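Porin B (Pseudomonas putida, PDB 4GEY) forms an outer-membrane beta-barrel channel that probably takes up sugars such as glucose. Local coordinates at residues 133-138 with 150-155; 192-197 with 204-209; 208-213 with 234-239. The protein carries 2 engineered substitutions. One frame throughout, in Å; residues are numbered along the deposited sequence.

In the fold
Contacts 2 and 3 are neighbours in the wall of the porin barrel, sharing strand 203-212 with Gly-208 and Ala-209 in both, and their centres lie about 8 Å apart. Gln-206 O and Glu-238 N, 2.8 Å apart, probably hydrogen-bond between them. Contact 1, centred about 11 Å from contact 2 and about 12 Å from contact 3, is where the chain leaves the wall. Gly-150 O there probably bonds to Ala-192 N at 2.7 Å, and Phe-152 packs on Ala-192 and Phe-210, Glu-154 on Phe-210 and Ile-234. Glucose is bound by other residues, among them Arg-98 and Trp-123; the side chains of Phe-152 and Ile-234 each stand about 12 Å from it.

Contact 1 of 3, residues 133-138 with 150-155; sequences QMWIKQ and GRFGEG. With C8E ((hydroxyethyloxy)tri(ethyloxy)octane), chain G.
Trp-135 and Phe-152 meet with their side chains crossing at about a right angle, CD1 of Trp-135 lying 3.5 Å from CD1 of Phe-152. The ring planes are 75° apart. A chi1 of 53° sets Trp-135 CG between its backbone N and carbonyl carbon, where it comes within 4.0 Å of Phe-152 CD1. Trp-135 CD1, in the five-membered ring of the indole, makes the closest touch, and the indole edge also meets Arg-151 O in plane, at 3.6 Å from CD1. Lys-148 makes cation-pi contacts with both rings, a place suited to flat, electron-rich side chains.

Strand 129-140 of the beta-barrel pairs in antiparallel fashion with the chain just as it turns a corner out of strand 145-149. Met-134 N donates to Arg-151 O at 2.8 Å, and Arg-151 N returns a bond to Met-134 O. Gly-150, opposite Trp-135, has a positive phi of 144°, a backbone shape that favours glycine, and its CA sits 4.0 Å from Trp-135 CB. On the other face the selenomethionine Met-134 brings CE to 4.4 Å from Arg-151 CD, whereas Arg-151 NE bonds to Ser-189 OG. Farther along that face, Ile-136 offers CD1 to detergent atom C4 at 3.7 Å, as fits a greasy residue on a membrane-facing wall.

Contact 2 of 3, residues 192-197 with 204-209; sequences ALRVKY and FVQVGA. With C8E ((hydroxyethyloxy)tri(ethyloxy)octane), chain C.
Six backbone hydrogen bonds join the strands, two at each of the pairs Leu-193 with Ala-209, Val-195 with Val-207 and Tyr-197 with Val-205. Val-195 N reaches Val-207 O at 3.0 Å, with the donor almost in line with the C=O bond. Between these pairs, Arg-194 faces Gly-208 and Lys-196 faces Gln-206 as non-hydrogen-bonded partners. The segments run at 168° to each other and belong to the beta hairpin of strands 190-198 and 203-212, one of the antiparallel hairpins that build a porin wall.

Apolar contacts lie on the face of Leu-193, Val-195, Tyr-197, Val-205, Val-207 and Ala-209. Tyr-197 and Val-205 run side by side, pointing the same way, with CB of Tyr-197 3.9 Å from CG2 of Val-205. Detergent lies against this face, its C10 being 3.6 Å from Val-207 CG1, so the branched hydrocarbon side chains suit a surface that meets lipid.

The other face carries the charged and polar groups, with Phe-204 among them. Phe-204 CG lies between its backbone N and carbonyl carbon (chi1 69°), and Lys-196 crosses the ring over one face: CD is 3.5 Å from Phe-204 CD1, and NZ forms a cation-pi contact, 4.6 Å from the ring centroid. The edge of that ring points at Gln-206 CD. Lys-196 CB also covers the centre of the Arg-194 guanidinium, whose NH2 and NH1 form salt bridges with Asp-146 and Asp-157. Gln-206 OE1 touches Arg-194 CD at 3.4 Å, while NE2 donates to Asp-157 O and Glu-238 OE1, so an amide suits this polar place.

Contact 3 of 3, residues 208-213 with 234-239; sequences GAFEQN and IMPMEA. Engineered in segment 234-239: Met-235 (natural residue Leu), Met-237 (natural residue Val). With C8E ((hydroxyethyloxy)tri(ethyloxy)octane), chain C.
Phe-210 turns its CG anti to the carbonyl carbon and beside the backbone N (chi1 -65°), and the ring beyond it crosses Pro-236 at about a right angle. CE1 of Phe-210 lies 3.6 Å from CG of Pro-236, while the ring edge meets Ile-234 O in plane. Ile-234 has the same first torsion, chi1 -62°, which places CG1 3.9 Å from Gln-212 CB. Phe-210, Ile-234 and Pro-236 thus put aromatic, branched and cyclic hydrocarbon on one buried face, where Glu-154 packs on both Phe-210 and Ile-234.

The backbone holds these groups in register. Phe-210 and Ile-234 are an antiparallel hydrogen-bonded pair, with Phe-210 N 2.8 Å from Ile-234 O and the reverse bond running from Ile-234 N to Phe-210 O. Two residues along, Gly-208 N donates to Pro-236 O at 3.0 Å. Proline has no N-H to answer with, and Gly-208 O instead receives a CA-H contact from Met-235, whose CA is 3.3 Å away. Glycine suits position 208 because the Phe-210 ring leans over the side that a side chain would occupy.

The engineered selenomethionines Met-235 and Met-237 belong to the other face, and Met-237 CE touches detergent atom C6 at 3.7 Å. At the end of strand 203-212, Asn-213 ND2 bonds to Glu-211 OE2 at 3.1 Å from above the carboxylate plane. Glu-238, on the inward face of strand 232-245, forms a salt bridge with Arg-253 and accepts a hydrogen bond from Trp-292. Strands 203-212 and 232-245, whose short segments run at 152°, are neighbours in the antiparallel wall of a carbohydrate-selective porin, which alternates detergent-facing residues with those turned to the barrel interior.

Contact 1 of 3, residues 133-138 with 150-155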
loop_
_atom_site.group_PDB
_atom_site.type_symbol
_atom_site.label_atom_id
_atom_site.label_comp_id
_atom_site.label_asym_id
_atom_site.label_seq_id
_atom_site.Cartn_x
_atom_site.Cartn_y
_atom_site.Cartn_z
ATOM N N GLN A 133 -2.140 13.702 -5.591
ATOM C CA GLN A 133 -0.794 14.266 -5.684
ATOM C C GLN A 133 -0.868 15.710 -6.140
ATOM O O GLN A 133 -1.631 16.047 -7.053
ATOM C CB GLN A 133 0.087 13.507 -6.686
ATOM C CG GLN A 133 0.477 12.082 -6.320
ATOM C CD GLN A 133 1.210 11.389 -7.460
ATOM O OE1 GLN A 133 1.010 11.707 -8.642
ATOM N NE2 GLN A 133 2.077 10.452 -7.111
HETATM N N MSE A 134 -0.064 16.554 -5.502
HETATM C CA MSE A 134 0.165 17.918 -5.970
HETATM C C MSE A 134 1.487 18.395 -5.413
HETATM O O MSE A 134 1.566 18.858 -4.279
HETATM C CB MSE A 134 -0.936 18.868 -5.533
HETATM C CG MSE A 134 -0.736 20.288 -6.062
HETATM SE SE MSE A 134 -2.136 21.495 -5.400
HETATM C CE MSE A 134 -1.573 21.715 -3.530
ATOM N N TRP A 135 2.537 18.268 -6.207
ATOM C CA TRP A 135 3.842 18.593 -5.698
ATOM C C TRP A 135 4.820 19.114 -6.727
ATOM O O TRP A 135 4.748 18.789 -7.909
ATOM C CB TRP A 135 4.433 17.408 -4.934
ATOM C CG TRP A 135 4.477 16.067 -5.636
ATOM C CD1 TRP A 135 3.714 14.970 -5.346
ATOM C CD2 TRP A 135 5.365 15.661 -6.686
ATOM N NE1 TRP A 135 4.059 13.917 -6.161
ATOM C CE2 TRP A 135 5.070 14.316 -6.992
ATOM C CE3 TRP A 135 6.365 16.305 -7.408
ATOM C CZ2 TRP A 135 5.737 13.612 -7.982
ATOM C CZ3 TRP A 135 7.023 15.598 -8.392
ATOM C CH2 TRP A 135 6.704 14.270 -8.670
ATOM N N ILE A 136 5.734 19.944 -6.245
ATOM C CA ILE A 136 6.812 20.478 -7.054
ATOM C C ILE A 136 8.100 19.864 -6.526
ATOM O O ILE A 136 8.215 19.563 -5.337
ATOM C CB ILE A 136 6.837 22.016 -6.981
ATOM C CG1 ILE A 136 7.956 22.598 -7.839
ATOM C CG2 ILE A 136 6.959 22.490 -5.545
ATOM C CD1 ILE A 136 7.984 24.113 -7.821
ATOM N N LYS A 137 9.056 19.639 -7.415
ATOM C CA LYS A 137 10.299 18.984 -7.033
ATOM C C LYS A 137 11.495 19.580 -7.768
ATOM O O LYS A 137 11.417 19.820 -8.962
ATOM C CB LYS A 137 10.201 17.489 -7.331
ATOM C CG LYS A 137 11.497 16.732 -7.127
ATOM C CD LYS A 137 11.242 15.242 -7.079
ATOM C CE LYS A 137 11.387 14.615 -8.429
ATOM N NZ LYS A 137 10.705 13.301 -8.403
ATOM N N GLN A 138 12.598 19.825 -7.065
ATOM C CA GLN A 138 13.803 20.304 -7.738
ATOM C C GLN A 138 15.068 19.564 -7.281
ATOM O O GLN A 138 15.231 19.248 -6.103
ATOM C CB GLN A 138 13.952 21.825 -7.572
ATOM C CG GLN A 138 15.005 22.453 -8.493
ATOM C CD GLN A 138 14.951 23.983 -8.520
ATOM O OE1 GLN A 138 15.017 24.647 -7.483
ATOM N NE2 GLN A 138 14.827 24.546 -9.720
ATOM N N GLY A 150 4.842 19.476 -1.247
ATOM C CA GLY A 150 3.464 19.585 -1.670
ATOM C C GLY A 150 2.566 18.569 -0.994
ATOM O O GLY A 150 2.617 18.400 0.226
ATOM N N ARG A 151 1.732 17.891 -1.779
ATOM C CA ARG A 151 0.845 16.880 -1.219
ATOM C C ARG A 151 1.012 15.516 -1.880
ATOM O O ARG A 151 0.933 15.401 -3.101
ATOM C CB ARG A 151 -0.619 17.312 -1.293
ATOM C CG ARG A 151 -1.013 18.428 -0.348
ATOM C CD ARG A 151 -2.515 18.716 -0.441
ATOM N NE ARG A 151 -3.311 17.759 0.323
ATOM C CZ ARG A 151 -3.665 17.928 1.598
ATOM N NH1 ARG A 151 -3.287 19.018 2.255
ATOM N NH2 ARG A 151 -4.397 17.011 2.225
ATOM N N PHE A 152 1.242 14.499 -1.049
ATOM C CA PHE A 152 1.379 13.111 -1.477
ATOM C C PHE A 152 1.352 12.190 -0.252
ATOM O O PHE A 152 1.327 12.664 0.878
ATOM C CB PHE A 152 2.658 12.899 -2.315
ATOM C CG PHE A 152 3.906 13.546 -1.744
ATOM C CD1 PHE A 152 4.114 14.915 -1.841
ATOM C CD2 PHE A 152 4.886 12.774 -1.148
ATOM C CE1 PHE A 152 5.252 15.500 -1.320
ATOM C CE2 PHE A 152 6.034 13.351 -0.642
ATOM C CZ PHE A 152 6.210 14.714 -0.725
ATOM N N GLY A 153 1.339 10.879 -0.464
ATOM C CA GLY A 153 1.356 9.933 0.644
ATOM C C GLY A 153 2.759 9.410 0.905
ATOM O O GLY A 153 3.603 9.440 0.008
ATOM N N GLU A 154 3.010 8.932 2.124
ATOM C CA GLU A 154 4.349 8.502 2.527
ATOM C C GLU A 154 4.909 7.394 1.612
ATOM O O GLU A 154 6.118 7.359 1.304
ATOM C CB GLU A 154 4.366 8.036 3.992
ATOM C CG GLU A 154 4.243 9.125 5.078
ATOM C CD GLU A 154 2.800 9.496 5.403
ATOM O OE1 GLU A 154 1.885 9.086 4.638
ATOM O OE2 GLU A 154 2.575 10.190 6.424
ATOM N N GLY A 155 4.021 6.514 1.155
ATOM C CA GLY A 155 4.431 5.333 0.420
ATOM C C GLY A 155 4.996 5.625 -0.945
ATOM O O GLY A 155 5.645 4.775 -1.553
HETATM C C1 C8E G . 11.315 22.951 -4.005
HETATM C C2 C8E G . 10.727 23.875 -5.069
HETATM C C3 C8E G . 11.743 24.889 -5.587
HETATM C C4 C8E G . 11.230 25.560 -6.864
HETATM C C5 C8E G . 11.793 26.972 -7.068
HETATM C C6 C8E G . 12.494 27.081 -8.421
HETATM C C7 C8E G . 13.121 28.448 -8.665
HETATM C C8 C8E G . 12.284 29.294 -9.621
HETATM O O9 C8E G . 13.019 30.422 -10.064
HETATM C C10 C8E G . 14.106 30.048 -10.887
HETATM C C11 C8E G . 14.682 31.259 -11.606
HETATM O O12 C8E G . 15.633 30.809 -12.548
#

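Contact 2 of 3, residues 192-197 with 204-209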
loop_
_atom_site.group_PDB
_atom_site.type_symbol
_atom_site.label_atom_id
_atom_site.label_comp_id
_atom_site.label_asym_id
_atom_site.label_seq_id
_atom_site.Cartn_x
_atom_site.Cartn_y
_atom_site.Cartn_z
ATOM N N ALA A 192 3.561 17.747 2.724
ATOM C CA ALA A 192 4.787 17.017 3.005
ATOM C C ALA A 192 6.015 17.653 2.382
ATOM O O ALA A 192 5.933 18.353 1.364
ATOM C CB ALA A 192 4.660 15.603 2.547
ATOM N N LEU A 193 7.149 17.409 3.031
ATOM C CA LEU A 193 8.454 17.813 2.553
ATOM C C LEU A 193 9.365 16.592 2.602
ATOM O O LEU A 193 9.469 15.923 3.632
ATOM C CB LEU A 193 9.012 18.922 3.443
ATOM C CG LEU A 193 10.402 19.466 3.087
ATOM C CD1 LEU A 193 10.411 20.034 1.667
ATOM C CD2 LEU A 193 10.874 20.503 4.108
ATOM N N ARG A 194 10.019 16.288 1.488
ATOM C CA ARG A 194 10.903 15.130 1.426
ATOM C C ARG A 194 12.259 15.504 0.835
ATOM O O ARG A 194 12.334 15.956 -0.304
ATOM C CB ARG A 194 10.263 13.999 0.607
ATOM C CG ARG A 194 11.109 12.743 0.560
ATOM C CD ARG A 194 11.450 12.331 -0.860
ATOM N NE ARG A 194 11.956 13.435 -1.665
ATOM C CZ ARG A 194 12.161 13.361 -2.976
ATOM N NH1 ARG A 194 11.910 12.234 -3.619
ATOM N NH2 ARG A 194 12.614 14.411 -3.639
ATOM N N VAL A 195 13.326 15.308 1.607
ATOM C CA VAL A 195 14.682 15.655 1.159
ATOM C C VAL A 195 15.499 14.387 0.895
ATOM O O VAL A 195 15.512 13.454 1.706
ATOM C CB VAL A 195 15.425 16.576 2.168
ATOM C CG1 VAL A 195 16.821 16.857 1.700
ATOM C CG2 VAL A 195 14.680 17.892 2.366
ATOM N N LYS A 196 16.168 14.353 -0.249
ATOM C CA LYS A 196 16.836 13.145 -0.706
ATOM C C LYS A 196 18.248 13.456 -1.178
ATOM O O LYS A 196 18.477 14.387 -1.958
ATOM C CB LYS A 196 16.033 12.482 -1.834
ATOM C CG LYS A 196 16.646 11.198 -2.362
ATOM C CD LYS A 196 15.621 10.305 -3.046
ATOM C CE LYS A 196 15.146 10.912 -4.351
ATOM N NZ LYS A 196 14.786 9.856 -5.329
ATOM N N TYR A 197 19.193 12.665 -0.692
ATOM C CA TYR A 197 20.591 12.824 -1.047
ATOM C C TYR A 197 20.982 11.571 -1.813
ATOM O O TYR A 197 20.918 10.475 -1.275
ATOM C CB TYR A 197 21.427 12.998 0.231
ATOM C CG TYR A 197 22.949 12.990 0.074
ATOM C CD1 TYR A 197 23.563 13.274 -1.145
ATOM C CD2 TYR A 197 23.776 12.689 1.166
ATOM C CE1 TYR A 197 24.948 13.254 -1.273
ATOM C CE2 TYR A 197 25.155 12.676 1.044
ATOM C CZ TYR A 197 25.732 12.955 -0.181
ATOM O OH TYR A 197 27.096 12.940 -0.321
ATOM N N PHE A 204 21.006 5.809 -1.986
ATOM C CA PHE A 204 20.566 7.104 -1.466
ATOM C C PHE A 204 19.995 7.064 -0.052
ATOM O O PHE A 204 19.587 6.018 0.439
ATOM C CB PHE A 204 19.622 7.836 -2.447
ATOM C CG PHE A 204 18.263 7.196 -2.626
ATOM C CD1 PHE A 204 17.219 7.480 -1.753
ATOM C CD2 PHE A 204 18.003 6.385 -3.711
ATOM C CE1 PHE A 204 15.952 6.926 -1.946
ATOM C CE2 PHE A 204 16.745 5.835 -3.901
ATOM C CZ PHE A 204 15.726 6.105 -3.014
ATOM N N VAL A 205 19.979 8.220 0.596
ATOM C CA VAL A 205 19.354 8.362 1.905
ATOM C C VAL A 205 18.300 9.447 1.800
ATOM O O VAL A 205 18.375 10.306 0.924
ATOM C CB VAL A 205 20.385 8.724 3.003
ATOM C CG1 VAL A 205 21.371 7.589 3.192
ATOM C CG2 VAL A 205 21.106 9.992 2.650
ATOM N N GLN A 206 17.306 9.406 2.676
ATOM C CA GLN A 206 16.231 10.393 2.625
ATOM C C GLN A 206 15.467 10.464 3.924
ATOM O O GLN A 206 15.368 9.479 4.665
ATOM C CB GLN A 206 15.263 10.093 1.482
ATOM C CG GLN A 206 14.542 8.770 1.569
ATOM C CD GLN A 206 13.534 8.630 0.436
ATOM O OE1 GLN A 206 13.339 9.567 -0.344
ATOM N NE2 GLN A 206 12.889 7.465 0.336
ATOM N N VAL A 207 14.920 11.641 4.186
ATOM C CA VAL A 207 14.116 11.878 5.376
ATOM C C VAL A 207 12.969 12.763 4.926
ATOM O O VAL A 207 13.089 13.473 3.927
ATOM C CB VAL A 207 14.946 12.568 6.503
ATOM C CG1 VAL A 207 15.574 13.857 6.001
ATOM C CG2 VAL A 207 14.093 12.841 7.736
ATOM N N GLY A 208 11.852 12.708 5.638
ATOM C CA GLY A 208 10.707 13.521 5.283
ATOM C C GLY A 208 9.923 13.972 6.494
ATOM O O GLY A 208 10.109 13.464 7.596
ATOM N N ALA A 209 9.045 14.943 6.283
ATOM C CA ALA A 209 8.132 15.387 7.327
ATOM C C ALA A 209 6.733 15.515 6.722
ATOM O O ALA A 209 6.507 16.325 5.821
ATOM C CB ALA A 209 8.597 16.699 7.916
HETATM C C1 C8E C . 17.717 3.524 9.883
HETATM C C2 C8E C . 17.378 4.640 8.914
HETATM C C3 C8E C . 18.639 5.013 8.144
HETATM C C4 C8E C . 18.981 6.488 8.312
HETATM C C5 C8E C . 19.181 7.171 6.966
HETATM C C6 C8E C . 18.421 8.495 6.937
HETATM C C7 C8E C . 19.379 9.677 6.882
HETATM C C8 C8E C . 18.668 11.002 6.626
HETATM O O9 C8E C . 19.053 11.507 5.360
HETATM C C10 C8E C . 19.020 12.923 5.293
HETATM C C11 C8E C . 19.289 13.428 3.875
HETATM O O12 C8E C . 19.745 14.769 3.910
#

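Contact 3 of 3, residues 208-213 with 234-239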
loop_
_atom_site.group_PDB
_atom_site.type_symbol
_atom_site.label_atom_id
_atom_site.label_comp_id
_atom_site.label_asym_id
_atom_site.label_seq_id
_atom_site.Cartn_x
_atom_site.Cartn_y
_atom_site.Cartn_z
ATOM N N GLY A 208 11.852 12.708 5.638
ATOM C CA GLY A 208 10.707 13.521 5.283
ATOM C C GLY A 208 9.923 13.972 6.494
ATOM O O GLY A 208 10.109 13.464 7.596
ATOM N N ALA A 209 9.045 14.943 6.283
ATOM C CA ALA A 209 8.132 15.387 7.327
ATOM C C ALA A 209 6.733 15.515 6.722
ATOM O O ALA A 209 6.507 16.325 5.821
ATOM C CB ALA A 209 8.597 16.699 7.916
ATOM N N PHE A 210 5.807 14.691 7.207
ATOM C CA PHE A 210 4.442 14.663 6.690
ATOM C C PHE A 210 3.471 15.157 7.744
ATOM O O PHE A 210 3.504 14.711 8.897
ATOM C CB PHE A 210 4.041 13.245 6.272
ATOM C CG PHE A 210 4.835 12.705 5.123
ATOM C CD1 PHE A 210 6.154 12.301 5.297
ATOM C CD2 PHE A 210 4.266 12.589 3.872
ATOM C CE1 PHE A 210 6.880 11.807 4.229
ATOM C CE2 PHE A 210 4.993 12.102 2.802
ATOM C CZ PHE A 210 6.298 11.710 2.982
ATOM N N GLU A 211 2.624 16.100 7.351
ATOM C CA GLU A 211 1.513 16.496 8.181
ATOM C C GLU A 211 0.731 15.225 8.481
ATOM O O GLU A 211 0.462 14.438 7.582
ATOM C CB GLU A 211 0.635 17.482 7.423
ATOM C CG GLU A 211 -0.810 17.480 7.856
ATOM C CD GLU A 211 -1.706 18.156 6.850
ATOM O OE1 GLU A 211 -1.408 18.063 5.636
ATOM O OE2 GLU A 211 -2.700 18.786 7.278
ATOM N N GLN A 212 0.402 15.008 9.749
ATOM C CA GLN A 212 -0.359 13.837 10.151
ATOM C C GLN A 212 -1.702 14.332 10.700
ATOM O O GLN A 212 -1.771 14.971 11.757
ATOM C CB GLN A 212 0.468 12.964 11.119
ATOM C CG GLN A 212 -0.207 12.459 12.385
ATOM C CD GLN A 212 -1.400 11.560 12.128
ATOM O OE1 GLN A 212 -1.602 11.071 11.011
ATOM N NE2 GLN A 212 -2.213 11.348 13.171
ATOM N N ASN A 213 -2.758 14.067 9.935
ATOM C CA ASN A 213 -4.043 14.745 10.104
ATOM C C ASN A 213 -5.197 13.840 9.703
ATOM O O ASN A 213 -5.603 13.846 8.547
ATOM C CB ASN A 213 -4.060 16.003 9.225
ATOM C CG ASN A 213 -5.338 16.831 9.376
ATOM O OD1 ASN A 213 -6.323 16.407 9.992
ATOM N ND2 ASN A 213 -5.319 18.029 8.794
ATOM N N ILE A 234 4.551 12.995 10.865
ATOM C CA ILE A 234 5.281 11.740 10.704
ATOM C C ILE A 234 6.617 12.007 10.041
ATOM O O ILE A 234 6.713 12.731 9.056
ATOM C CB ILE A 234 4.518 10.680 9.887
ATOM C CG1 ILE A 234 3.216 10.292 10.596
ATOM C CG2 ILE A 234 5.415 9.448 9.641
ATOM C CD1 ILE A 234 2.450 9.184 9.895
HETATM N N MSE A 235 7.655 11.421 10.601
HETATM C CA MSE A 235 8.999 11.689 10.155
HETATM C C MSE A 235 9.657 10.372 9.771
HETATM O O MSE A 235 10.216 9.692 10.622
HETATM C CB MSE A 235 9.757 12.342 11.295
HETATM C CG MSE A 235 11.158 12.760 10.963
HETATM SE SE MSE A 235 12.137 13.086 12.621
HETATM C CE MSE A 235 12.977 11.334 12.904
ATOM N N PRO A 236 9.563 9.988 8.493
ATOM C CA PRO A 236 10.228 8.764 8.035
ATOM C C PRO A 236 11.663 9.021 7.612
ATOM O O PRO A 236 11.947 10.114 7.114
ATOM C CB PRO A 236 9.397 8.353 6.814
ATOM C CG PRO A 236 8.850 9.606 6.297
ATOM C CD PRO A 236 8.685 10.556 7.462
HETATM N N MSE A 237 12.543 8.041 7.824
HETATM C CA MSE A 237 13.924 8.074 7.309
HETATM C C MSE A 237 14.200 6.785 6.553
HETATM O O MSE A 237 13.631 5.744 6.873
HETATM C CB MSE A 237 14.940 8.182 8.444
HETATM C CG MSE A 237 14.593 9.192 9.498
HETATM SE SE MSE A 237 15.682 8.953 11.108
HETATM C CE MSE A 237 17.423 9.485 10.385
ATOM N N GLU A 238 15.086 6.830 5.572
ATOM C CA GLU A 238 15.318 5.632 4.778
ATOM C C GLU A 238 16.650 5.619 4.060
ATOM O O GLU A 238 17.153 6.654 3.628
ATOM C CB GLU A 238 14.201 5.459 3.752
ATOM C CG GLU A 238 14.036 4.049 3.245
ATOM C CD GLU A 238 12.841 3.918 2.322
ATOM O OE1 GLU A 238 12.445 4.938 1.707
ATOM O OE2 GLU A 238 12.293 2.802 2.220
ATOM N N ALA A 239 17.215 4.427 3.937
ATOM C CA ALA A 239 18.376 4.208 3.095
ATOM C C ALA A 239 17.948 3.209 2.038
ATOM O O ALA A 239 17.306 2.206 2.359
ATOM C CB ALA A 239 19.540 3.670 3.915
HETATM C C1 C8E C . 17.717 3.524 9.883
HETATM C C2 C8E C . 17.378 4.640 8.914
HETATM C C3 C8E C . 18.639 5.013 8.144
HETATM C C4 C8E C . 18.981 6.488 8.312
HETATM C C5 C8E C . 19.181 7.171 6.966
HETATM C C6 C8E C . 18.421 8.495 6.937
HETATM C C7 C8E C . 19.379 9.677 6.882
HETATM C C8 C8E C . 18.668 11.002 6.626
HETATM O O9 C8E C . 19.053 11.507 5.360
HETATM C C10 C8E C . 19.020 12.923 5.293
HETATM C C11 C8E C . 19.289 13.428 3.875
HETATM O O12 C8E C . 19.745 14.769 3.910
#